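Local coordinates for protein MS5a (Brassica napus, PDB 6L77) that is a meiosis-related protein of unknown cellular function whose cystatin-like folds appear to enhance papain in a non-canonical way, at residues Val42-Cys45 and Pro49-Tyr52; Thr55-Asp60 and Phe66-Thr71; Ser131-His136 and Leu164-Glu169; Tyr192-Asp195 and Val201-His204. All coordinates share one frame; numbering follows the deposited sequence.

Contact 1. Residues Val42-Cys45 and Pro49-Tyr52; sequences VVVC and PVSY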
loop_
_atom_site.group_PDB
_atom_site.type_symbol
_atom_site.label_atom_id
_atom_site.label_comp_id
_atom_site.label_asym_id
_atom_site.label_seq_id
_atom_site.Cartn_x
_atom_site.Cartn_y
_atom_site.Cartn_z
ATOM N N VAL A 42 -5.786 -2.907 19.203
ATOM C CA VAL A 42 -6.827 -2.126 19.861
ATOM C C VAL A 42 -7.485 -1.286 18.788
ATOM O O VAL A 42 -6.796 -0.599 18.027
ATOM C CB VAL A 42 -6.263 -1.232 20.976
ATOM C CG1 VAL A 42 -7.410 -0.490 21.693
ATOM C CG2 VAL A 42 -5.460 -2.070 21.969
ATOM N N VAL A 43 -8.810 -1.333 18.712
ATOM C CA VAL A 43 -9.481 -0.589 17.659
ATOM C C VAL A 43 -10.531 0.322 18.274
ATOM O O VAL A 43 -11.284 -0.085 19.168
ATOM C CB VAL A 43 -10.053 -1.515 16.563
ATOM C CG1 VAL A 43 -10.803 -2.641 17.127
ATOM C CG2 VAL A 43 -10.896 -0.747 15.543
ATOM N N VAL A 44 -10.533 1.579 17.824
ATOM C CA VAL A 44 -11.495 2.579 18.251
ATOM C C VAL A 44 -12.541 2.676 17.156
ATOM O O VAL A 44 -12.203 2.826 15.978
ATOM C CB VAL A 44 -10.811 3.935 18.500
ATOM C CG1 VAL A 44 -11.833 4.997 18.871
ATOM C CG2 VAL A 44 -9.750 3.798 19.584
ATOM N N CYS A 45 -13.809 2.543 17.531
ATOM C CA CYS A 45 -14.896 2.547 16.567
ATOM C C CYS A 45 -15.835 3.671 16.972
ATOM O O CYS A 45 -16.459 3.615 18.030
ATOM C CB CYS A 45 -15.604 1.201 16.524
ATOM S SG CYS A 45 -14.471 -0.184 16.299
ATOM N N PRO A 49 -14.761 1.662 12.461
ATOM C CA PRO A 49 -13.387 1.544 12.966
ATOM C C PRO A 49 -12.488 2.616 12.370
ATOM O O PRO A 49 -12.240 2.619 11.156
ATOM C CB PRO A 49 -12.965 0.136 12.525
ATOM C CG PRO A 49 -14.249 -0.592 12.322
ATOM C CD PRO A 49 -15.205 0.424 11.797
ATOM N N VAL A 50 -11.990 3.523 13.208
ATOM C CA VAL A 50 -11.231 4.676 12.736
ATOM C C VAL A 50 -9.767 4.633 13.152
ATOM O O VAL A 50 -8.952 5.359 12.553
ATOM C CB VAL A 50 -11.875 6.000 13.200
ATOM C CG1 VAL A 50 -13.197 6.215 12.504
ATOM C CG2 VAL A 50 -12.079 5.990 14.720
ATOM N N SER A 51 -9.393 3.813 14.130
ATOM C CA SER A 51 -7.987 3.715 14.477
ATOM C C SER A 51 -7.657 2.298 14.911
ATOM O O SER A 51 -8.421 1.663 15.640
ATOM C CB SER A 51 -7.605 4.702 15.577
ATOM O OG SER A 51 -8.183 4.330 16.799
ATOM N N TYR A 52 -6.492 1.834 14.472
ATOM C CA TYR A 52 -5.927 0.549 14.849
ATOM C C TYR A 52 -4.576 0.808 15.491
ATOM O O TYR A 52 -3.752 1.525 14.924
ATOM C CB TYR A 52 -5.745 -0.374 13.636
ATOM C CG TYR A 52 -7.028 -0.976 13.118
ATOM C CD1 TYR A 52 -7.815 -0.296 12.195
ATOM C CD2 TYR A 52 -7.462 -2.222 13.563
ATOM C CE1 TYR A 52 -8.996 -0.847 11.725
ATOM C CE2 TYR A 52 -8.639 -2.782 13.099
ATOM C CZ TYR A 52 -9.399 -2.092 12.180
ATOM O OH TYR A 52 -10.564 -2.654 11.728
HETATM O O HOH W 1 -6.633 2.228 18.493
#
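V43 and Y52 form the close-packed side of this contact. CG2 of V43 lies over one face of the Y52 ring, 4.0 Å from its centroid and displaced toward the rim, with its direction only 17° off the ring normal: a CH-pi contact. Standing opposite the backbone N, beside the carbonyl carbon, this methyl is also carried toward P49 and comes within 3.8 Å of P49 CB, the two side chains running side by side. Next along, SG of C45 rests against the proline ring at 4.0 Å from P49 CG. Y52 is the buried member of this face, and V13 and V14 of helix 12-29 touch its side chain. The backbones belong to a beta hairpin, strands 34-45 and 49-60, at one edge of an antiparallel sheet, and a classic beta bulge interrupts them: V50 and S51 both face V44. V44 N donates to S51 O, while V50 N reaches V44 O at 2.9 Å in a nearly straight bond of 167°. The extra residue shifts the register by one, pairing C45 with P49 at a non-hydrogen-bonded position, where the proline is not asked for an N-H. The face of V44 and S51 is the more exposed and wetter side. OG of S51 nevertheless packs close on V44, 3.2 Å from V44 CG2, while CG1 of V44 and CG2 of V50 stay 4.3 Å apart. A water molecule bridges the strands here, donating to V42 O at 2.9 Å and lying 3.1 Å from S51 OG.

Contact 2. Residues Thr55-Asp60 and Phe66-Thr71; sequences TLIAED and FVVFET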
loop_
_atom_site.group_PDB
_atom_site.type_symbol
_atom_site.label_atom_id
_atom_site.label_comp_id
_atom_site.label_asym_id
_atom_site.label_seq_id
_atom_site.Cartn_x
_atom_site.Cartn_y
_atom_site.Cartn_z
ATOM N N THR A 55 0.039 -4.349 17.791
ATOM C CA THR A 55 1.304 -4.848 18.305
ATOM C C THR A 55 1.619 -6.140 17.566
ATOM O O THR A 55 0.843 -7.101 17.624
ATOM C CB THR A 55 1.222 -5.084 19.814
ATOM O OG1 THR A 55 0.841 -3.863 20.465
ATOM C CG2 THR A 55 2.572 -5.575 20.356
ATOM N N LEU A 56 2.736 -6.161 16.852
ATOM C CA LEU A 56 3.072 -7.314 16.032
ATOM C C LEU A 56 4.503 -7.739 16.321
ATOM O O LEU A 56 5.295 -6.978 16.879
ATOM C CB LEU A 56 2.911 -7.005 14.539
ATOM C CG LEU A 56 3.726 -5.797 14.068
ATOM C CD1 LEU A 56 4.612 -6.185 12.909
ATOM C CD2 LEU A 56 2.848 -4.595 13.699
ATOM N N ILE A 57 4.814 -8.976 15.939
ATOM C CA ILE A 57 6.164 -9.513 16.012
ATOM C C ILE A 57 6.696 -9.559 14.591
ATOM O O ILE A 57 6.047 -10.125 13.705
ATOM C CB ILE A 57 6.196 -10.913 16.648
ATOM C CG1 ILE A 57 5.456 -10.910 17.990
ATOM C CG2 ILE A 57 7.634 -11.381 16.793
ATOM C CD1 ILE A 57 5.961 -9.872 18.954
ATOM N N ALA A 58 7.842 -8.924 14.368
ATOM C CA ALA A 58 8.535 -8.991 13.090
ATOM C C ALA A 58 9.743 -9.907 13.213
ATOM O O ALA A 58 10.410 -9.928 14.254
ATOM C CB ALA A 58 8.987 -7.604 12.628
ATOM N N GLU A 59 10.025 -10.659 12.152
ATOM C CA GLU A 59 11.236 -11.466 12.083
ATOM C C GLU A 59 12.319 -10.691 11.339
ATOM O O GLU A 59 12.059 -10.077 10.294
ATOM C CB GLU A 59 10.982 -12.814 11.390
ATOM C CG GLU A 59 12.257 -13.674 11.340
ATOM C CD GLU A 59 12.035 -15.118 10.868
ATOM O OE1 GLU A 59 10.909 -15.488 10.466
ATOM O OE2 GLU A 59 13.011 -15.890 10.918
ATOM N N ASP A 60 13.540 -10.730 11.882
ATOM C CA ASP A 60 14.717 -10.121 11.263
ATOM C C ASP A 60 15.717 -11.231 10.963
ATOM O O ASP A 60 16.518 -11.606 11.832
ATOM C CB ASP A 60 15.335 -9.064 12.181
ATOM C CG ASP A 60 16.683 -8.551 11.675
ATOM O OD1 ASP A 60 17.009 -8.749 10.482
ATOM O OD2 ASP A 60 17.433 -7.975 12.492
ATOM N N PHE A 66 13.450 -11.801 16.798
ATOM C CA PHE A 66 12.044 -11.458 16.668
ATOM C C PHE A 66 11.826 -10.184 17.458
ATOM O O PHE A 66 12.170 -10.122 18.645
ATOM C CB PHE A 66 11.154 -12.605 17.148
ATOM C CG PHE A 66 11.180 -13.769 16.221
ATOM C CD1 PHE A 66 12.229 -14.676 16.261
ATOM C CD2 PHE A 66 10.220 -13.910 15.243
ATOM C CE1 PHE A 66 12.282 -15.734 15.367
ATOM C CE2 PHE A 66 10.266 -14.964 14.347
ATOM C CZ PHE A 66 11.295 -15.876 14.410
ATOM N N VAL A 67 11.288 -9.171 16.791
ATOM C CA VAL A 67 11.223 -7.807 17.305
ATOM C C VAL A 67 9.757 -7.423 17.479
ATOM O O VAL A 67 8.982 -7.466 16.515
ATOM C CB VAL A 67 11.934 -6.847 16.346
ATOM C CG1 VAL A 67 11.876 -5.400 16.859
ATOM C CG2 VAL A 67 13.389 -7.320 16.105
ATOM N N VAL A 68 9.370 -7.040 18.694
ATOM C CA VAL A 68 8.007 -6.564 18.864
ATOM C C VAL A 68 7.924 -5.141 18.329
ATOM O O VAL A 68 8.816 -4.303 18.532
ATOM C CB VAL A 68 7.550 -6.701 20.332
ATOM C CG1 VAL A 68 8.507 -6.001 21.284
ATOM C CG2 VAL A 68 6.104 -6.216 20.492
ATOM N N PHE A 69 6.840 -4.876 17.622
ATOM C CA PHE A 69 6.724 -3.758 16.703
ATOM C C PHE A 69 5.333 -3.163 16.878
ATOM O O PHE A 69 4.365 -3.913 17.029
ATOM C CB PHE A 69 6.935 -4.294 15.280
ATOM C CG PHE A 69 7.142 -3.248 14.233
ATOM C CD1 PHE A 69 8.416 -2.809 13.933
ATOM C CD2 PHE A 69 6.069 -2.752 13.507
ATOM C CE1 PHE A 69 8.627 -1.870 12.951
ATOM C CE2 PHE A 69 6.257 -1.804 12.515
ATOM C CZ PHE A 69 7.543 -1.362 12.230
ATOM N N GLU A 70 5.234 -1.830 16.871
ATOM C CA GLU A 70 3.954 -1.134 16.999
ATOM C C GLU A 70 3.620 -0.426 15.688
ATOM O O GLU A 70 4.491 0.213 15.090
ATOM C CB GLU A 70 4.018 -0.135 18.155
ATOM C CG GLU A 70 2.813 0.753 18.307
ATOM C CD GLU A 70 2.912 1.621 19.546
ATOM O OE1 GLU A 70 4.046 1.866 20.009
ATOM O OE2 GLU A 70 1.861 2.047 20.063
ATOM N N THR A 71 2.377 -0.571 15.223
ATOM C CA THR A 71 1.879 0.151 14.049
ATOM C C THR A 71 0.570 0.825 14.429
ATOM O O THR A 71 -0.305 0.174 15.007
ATOM C CB THR A 71 1.638 -0.799 12.849
ATOM O OG1 THR A 71 2.875 -1.398 12.423
ATOM C CG2 THR A 71 1.056 -0.038 11.668
#
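L56 and F69 form a hydrogen-bonded antiparallel pair, and A58 with V67 forms the next, so four backbone bonds join the two segments in unbroken register. The strands belong to the hairpin 49-60/65-75, within the sheet of this cystatin-like protein, and their segment axes run 146° apart with an approach of 4.5 Å. The bond from A58 N to V67 O is almost straight, whereas the one from F69 N to L56 O is bent to 139°. On the face of I57, E59, F66 and V68, the extended chain of E59 runs alongside the F66 ring, from E59 CB at 3.7 Å from F66 CE2 to E59 CD at the same distance from F66 CZ; carboxylate and ring planes are 30° apart. CG2 of I57 meets the edge of this ring and touches F66 CB at 3.7 Å, while H36 packs edge-to-face with it. With an alanine in place of E59, which keeps only the CB contact, the F66 ring is likely to lose its packing on that side and be freer to turn. T55 and V68 meet through their CG2 methyls, 3.6 Å apart. The other face is turned to helix 12-29, whose L22 touches L56, A58 and F69. The F69 ring makes an edge-to-face contact with Y25, and L56 has its CG between backbone N and carbonyl carbon, which brings both methyls to F69 CD2. L56 CD2 also lies 3.4 Å from T71 OG1, a buried hydroxyl with no polar partner in the model.

Contact 3. Residues Ser131-His136 and Leu164-Glu169; sequences SDWEEH and LDVVVE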
loop_
_atom_site.group_PDB
_atom_site.type_symbol
_atom_site.label_atom_id
_atom_site.label_comp_id
_atom_site.label_asym_id
_atom_site.label_seq_id
_atom_site.Cartn_x
_atom_site.Cartn_y
_atom_site.Cartn_z
ATOM N N SER A 131 10.278 -7.232 -13.671
ATOM C CA SER A 131 11.324 -7.313 -12.661
ATOM C C SER A 131 11.208 -6.185 -11.650
ATOM O O SER A 131 11.503 -6.388 -10.467
ATOM C CB SER A 131 12.704 -7.294 -13.320
ATOM O OG SER A 131 12.947 -6.038 -13.937
ATOM N N ASP A 132 10.763 -5.000 -12.082
ATOM C CA ASP A 132 10.644 -3.872 -11.153
ATOM C C ASP A 132 9.645 -4.163 -10.037
ATOM O O ASP A 132 9.927 -3.924 -8.853
ATOM C CB ASP A 132 10.230 -2.606 -11.899
ATOM C CG ASP A 132 11.321 -2.064 -12.797
ATOM O OD1 ASP A 132 12.508 -2.128 -12.416
ATOM O OD2 ASP A 132 10.975 -1.561 -13.885
ATOM N N TRP A 133 8.447 -4.642 -10.389
ATOM C CA TRP A 133 7.490 -4.886 -9.315
ATOM C C TRP A 133 7.800 -6.169 -8.561
ATOM O O TRP A 133 7.530 -6.249 -7.361
ATOM C CB TRP A 133 6.039 -4.892 -9.826
ATOM C CG TRP A 133 5.599 -5.974 -10.787
ATOM C CD1 TRP A 133 5.381 -7.304 -10.510
ATOM C CD2 TRP A 133 5.237 -5.788 -12.156
ATOM N NE1 TRP A 133 4.937 -7.955 -11.642
ATOM C CE2 TRP A 133 4.847 -7.047 -12.666
ATOM C CE3 TRP A 133 5.224 -4.679 -13.010
ATOM C CZ2 TRP A 133 4.436 -7.220 -13.976
ATOM C CZ3 TRP A 133 4.822 -4.857 -14.313
ATOM C CH2 TRP A 133 4.435 -6.119 -14.788
ATOM N N GLU A 134 8.403 -7.159 -9.219
ATOM C CA GLU A 134 8.772 -8.365 -8.490
ATOM C C GLU A 134 9.822 -8.077 -7.426
ATOM O O GLU A 134 9.821 -8.720 -6.371
ATOM C CB GLU A 134 9.262 -9.440 -9.453
ATOM C CG GLU A 134 8.143 -10.053 -10.270
ATOM C CD GLU A 134 8.623 -11.192 -11.144
ATOM O OE1 GLU A 134 9.851 -11.294 -11.367
ATOM O OE2 GLU A 134 7.772 -11.987 -11.601
ATOM N N GLU A 135 10.700 -7.103 -7.660
ATOM C CA GLU A 135 11.716 -6.778 -6.666
ATOM C C GLU A 135 11.258 -5.767 -5.621
ATOM O O GLU A 135 11.985 -5.539 -4.651
ATOM C CB GLU A 135 12.984 -6.267 -7.356
ATOM C CG GLU A 135 13.752 -7.375 -8.073
ATOM C CD GLU A 135 14.639 -6.855 -9.192
ATOM O OE1 GLU A 135 15.358 -7.672 -9.809
ATOM O OE2 GLU A 135 14.607 -5.632 -9.459
ATOM N N HIS A 136 10.080 -5.158 -5.773
ATOM C CA HIS A 136 9.601 -4.167 -4.809
ATOM C C HIS A 136 8.157 -4.504 -4.456
ATOM O O HIS A 136 7.227 -4.028 -5.109
ATOM C CB HIS A 136 9.757 -2.758 -5.369
ATOM C CG HIS A 136 11.170 -2.434 -5.743
ATOM N ND1 HIS A 136 11.687 -2.702 -6.991
ATOM C CD2 HIS A 136 12.189 -1.927 -5.013
ATOM C CE1 HIS A 136 12.960 -2.350 -7.022
ATOM N NE2 HIS A 136 13.289 -1.874 -5.837
ATOM N N LEU A 164 -0.244 -7.384 -14.239
ATOM C CA LEU A 164 0.030 -7.336 -15.671
ATOM C C LEU A 164 0.789 -6.097 -16.105
ATOM O O LEU A 164 1.580 -6.176 -17.049
ATOM C CB LEU A 164 -1.272 -7.409 -16.475
ATOM C CG LEU A 164 -2.133 -8.651 -16.256
ATOM C CD1 LEU A 164 -3.395 -8.554 -17.088
ATOM C CD2 LEU A 164 -1.353 -9.899 -16.611
ATOM N N ASP A 165 0.578 -4.961 -15.440
ATOM C CA ASP A 165 1.188 -3.708 -15.861
ATOM C C ASP A 165 1.143 -2.744 -14.687
ATOM O O ASP A 165 0.185 -2.759 -13.904
ATOM C CB ASP A 165 0.457 -3.121 -17.076
ATOM C CG ASP A 165 1.237 -2.012 -17.752
ATOM O OD1 ASP A 165 2.429 -1.819 -17.411
ATOM O OD2 ASP A 165 0.652 -1.336 -18.631
ATOM N N VAL A 166 2.191 -1.933 -14.546
ATOM C CA VAL A 166 2.285 -0.965 -13.456
ATOM C C VAL A 166 2.882 0.314 -14.022
ATOM O O VAL A 166 3.884 0.266 -14.738
ATOM C CB VAL A 166 3.142 -1.475 -12.278
ATOM C CG1 VAL A 166 3.275 -0.401 -11.201
ATOM C CG2 VAL A 166 2.550 -2.735 -11.673
ATOM N N VAL A 167 2.264 1.449 -13.716
ATOM C CA VAL A 167 2.807 2.757 -14.062
ATOM C C VAL A 167 2.835 3.581 -12.783
ATOM O O VAL A 167 1.863 3.575 -12.027
ATOM C CB VAL A 167 1.963 3.455 -15.149
ATOM C CG1 VAL A 167 2.380 4.916 -15.323
ATOM C CG2 VAL A 167 2.069 2.692 -16.471
ATOM N N VAL A 168 3.946 4.270 -12.527
ATOM C CA VAL A 168 4.065 5.143 -11.363
ATOM C C VAL A 168 4.316 6.565 -11.843
ATOM O O VAL A 168 5.125 6.783 -12.751
ATOM C CB VAL A 168 5.195 4.693 -10.416
ATOM C CG1 VAL A 168 5.296 5.655 -9.237
ATOM C CG2 VAL A 168 4.942 3.266 -9.915
ATOM N N GLU A 169 3.633 7.529 -11.229
ATOM C CA GLU A 169 3.823 8.937 -11.540
ATOM C C GLU A 169 4.358 9.652 -10.309
ATOM O O GLU A 169 3.845 9.467 -9.194
ATOM C CB GLU A 169 2.528 9.600 -12.036
ATOM C CG GLU A 169 2.714 11.092 -12.335
ATOM C CD GLU A 169 1.596 11.718 -13.167
ATOM O OE1 GLU A 169 0.583 11.039 -13.435
ATOM O OE2 GLU A 169 1.743 12.899 -13.559
#
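W133 and V166 carry the contact between helix 130-135 and strand 161-170, a helix-on-sheet packing in which the short helix segment crosses the strand at 82°, its axis 9.5 Å away. CG2 of V166 meets the six-membered part of the indole, 3.6 Å from W133 CE3. Farther along the same ring, W133 CH2 reaches the backbone before V166, 3.6 Å from L164 O. The first torsion of W133 places CG between backbone N and carbonyl carbon (chi1 65°), the crowded position, and brings the six-membered ring against this part of the strand. Exchanging W133 for an alanine would probably open a gap beside V166 CG2 and take away the packing of segment 131-136 on L164 and V166. I139 of helix 138-150 touches both W133 and V166, so the pair is packed by a second helix. On the strand, L164 and D165 both face R191, a classic beta bulge, and V166 is held in the sheet by backbone bonding with M128. On the helix, D132 is salt-bridged to R176 through OD2, and its carbonyl is the acceptor for H136: ND1 donates to D132 O at 2.8 Å, with the acceptor in the plane of the imidazole.

Contact 4. Residues Tyr192-Asp195 and Val201-His204; sequences YDQD and VCKH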
loop_
_atom_site.group_PDB
_atom_site.type_symbol
_atom_site.label_atom_id
_atom_site.label_comp_id
_atom_site.label_asym_id
_atom_site.label_seq_id
_atom_site.Cartn_x
_atom_site.Cartn_y
_atom_site.Cartn_z
ATOM N N TYR A 192 -4.242 -5.568 -13.037
ATOM C CA TYR A 192 -4.046 -6.939 -12.581
ATOM C C TYR A 192 -5.276 -7.786 -12.870
ATOM O O TYR A 192 -6.398 -7.275 -12.963
ATOM C CB TYR A 192 -3.690 -6.985 -11.088
ATOM C CG TYR A 192 -4.782 -6.535 -10.124
ATOM C CD1 TYR A 192 -4.992 -5.183 -9.852
ATOM C CD2 TYR A 192 -5.577 -7.466 -9.462
ATOM C CE1 TYR A 192 -5.978 -4.771 -8.945
ATOM C CE2 TYR A 192 -6.562 -7.066 -8.565
ATOM C CZ TYR A 192 -6.754 -5.717 -8.305
ATOM O OH TYR A 192 -7.742 -5.318 -7.413
ATOM N N ASP A 193 -5.049 -9.092 -13.022
ATOM C CA ASP A 193 -6.115 -10.061 -13.238
ATOM C C ASP A 193 -6.351 -10.872 -11.970
ATOM O O ASP A 193 -5.411 -11.188 -11.236
ATOM C CB ASP A 193 -5.795 -11.015 -14.392
ATOM C CG ASP A 193 -6.068 -10.405 -15.748
ATOM O OD1 ASP A 193 -6.667 -9.310 -15.804
ATOM O OD2 ASP A 193 -5.680 -11.026 -16.762
ATOM N N GLN A 194 -7.615 -11.186 -11.718
ATOM C CA GLN A 194 -8.026 -12.064 -10.633
ATOM C C GLN A 194 -8.464 -13.387 -11.245
ATOM O O GLN A 194 -9.422 -13.427 -12.025
ATOM C CB GLN A 194 -9.162 -11.434 -9.827
ATOM C CG GLN A 194 -9.857 -12.387 -8.858
ATOM C CD GLN A 194 -11.195 -11.850 -8.404
ATOM O OE1 GLN A 194 -11.609 -10.766 -8.824
ATOM N NE2 GLN A 194 -11.885 -12.602 -7.546
ATOM N N ASP A 195 -7.766 -14.463 -10.894
ATOM C CA ASP A 195 -8.084 -15.772 -11.452
ATOM C C ASP A 195 -9.460 -16.243 -10.982
ATOM O O ASP A 195 -9.765 -16.202 -9.787
ATOM C CB ASP A 195 -7.008 -16.776 -11.051
ATOM C CG ASP A 195 -7.163 -18.108 -11.752
ATOM O OD1 ASP A 195 -7.999 -18.216 -12.677
ATOM O OD2 ASP A 195 -6.439 -19.048 -11.374
ATOM N N VAL A 201 -10.968 -15.000 -15.869
ATOM C CA VAL A 201 -10.346 -14.031 -14.973
ATOM C C VAL A 201 -11.219 -12.783 -14.924
ATOM O O VAL A 201 -12.035 -12.531 -15.813
ATOM C CB VAL A 201 -8.914 -13.650 -15.414
ATOM C CG1 VAL A 201 -7.998 -14.866 -15.426
ATOM C CG2 VAL A 201 -8.951 -12.993 -16.775
ATOM N N CYS A 202 -11.041 -12.000 -13.862
ATOM C CA CYS A 202 -11.646 -10.678 -13.750
ATOM C C CYS A 202 -10.545 -9.635 -13.872
ATOM O O CYS A 202 -9.484 -9.777 -13.258
ATOM C CB CYS A 202 -12.397 -10.511 -12.428
ATOM S SG CYS A 202 -13.218 -8.904 -12.242
ATOM N N LYS A 203 -10.794 -8.600 -14.673
ATOM C CA LYS A 203 -9.773 -7.625 -15.038
ATOM C C LYS A 203 -9.944 -6.373 -14.186
ATOM O O LYS A 203 -11.001 -5.735 -14.219
ATOM C CB LYS A 203 -9.853 -7.297 -16.531
ATOM C CG LYS A 203 -9.717 -8.512 -17.444
ATOM C CD LYS A 203 -9.566 -8.111 -18.914
ATOM C CE LYS A 203 -10.789 -7.356 -19.430
ATOM N NZ LYS A 203 -10.739 -7.096 -20.907
ATOM N N HIS A 204 -8.905 -6.033 -13.421
ATOM C CA HIS A 204 -8.939 -4.943 -12.456
ATOM C C HIS A 204 -7.900 -3.880 -12.789
ATOM O O HIS A 204 -6.826 -4.178 -13.319
ATOM C CB HIS A 204 -8.652 -5.427 -11.026
ATOM C CG HIS A 204 -9.633 -6.428 -10.495
ATOM N ND1 HIS A 204 -10.822 -6.062 -9.899
ATOM C CD2 HIS A 204 -9.579 -7.780 -10.430
ATOM C CE1 HIS A 204 -11.466 -7.148 -9.507
ATOM N NE2 HIS A 204 -10.734 -8.204 -9.814
#
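H204 faces Y192 across a hydrogen-bonded antiparallel pair. Its CB sits over one face of the tyrosine ring, 3.5 Å from the centroid and 18° off the normal, a CH-pi contact. CG lies 3.7 Å from Y192 CE2, and CD2 is 3.6 Å from the same atom while also nearing CB of Q194. ND1 is nearest to Y192 OH, and CE1 to Q194 OE1. The imidazole and phenol planes are only 16° from parallel, yet the rings are displaced so that little of one covers the other. At the tip, NE2 donates to Q194 OE1 at 2.9 Å and 164°, with the oxygen close to the imidazole plane. All this lies on the face where F147 of helix 138-150 touches Y192 and Q194, next to the turn of the hairpin formed by strands 186-195 and 201-212. On the other face, D193 runs beside K203, OD1 being 3.6 Å from K203 CG, but its salt bridge is to R191. The bond from H204 requires a proton on NE2 and fixes OE1, rather than the amide nitrogen of Q194, toward the ring; together with the tyrosine beneath CB, it probably restrains rotation of the imidazole.

How the contacts relate
The four contacts follow one another along the chain in series; none nests within or crosses another. Contact 1 closes the three-residue turn between strands 34-45 and 49-60. Strand 49-60 then runs on into contact 2, whose centre is about 20 Å away and which closes the next hairpin with strand 65-75. Contact 3 spans 27 residues, including helix 138-150, and brings helix 130-135 onto strand 161-170. Contact 4 closes the hairpin of strands 186-195 and 201-212. Contacts 3 and 4 touch where L164 CD1 lies 3.4 Å from D193 OD2. All four reach the same antiparallel sheet, contacts 1 and 3 on opposite sides of the chain's centre.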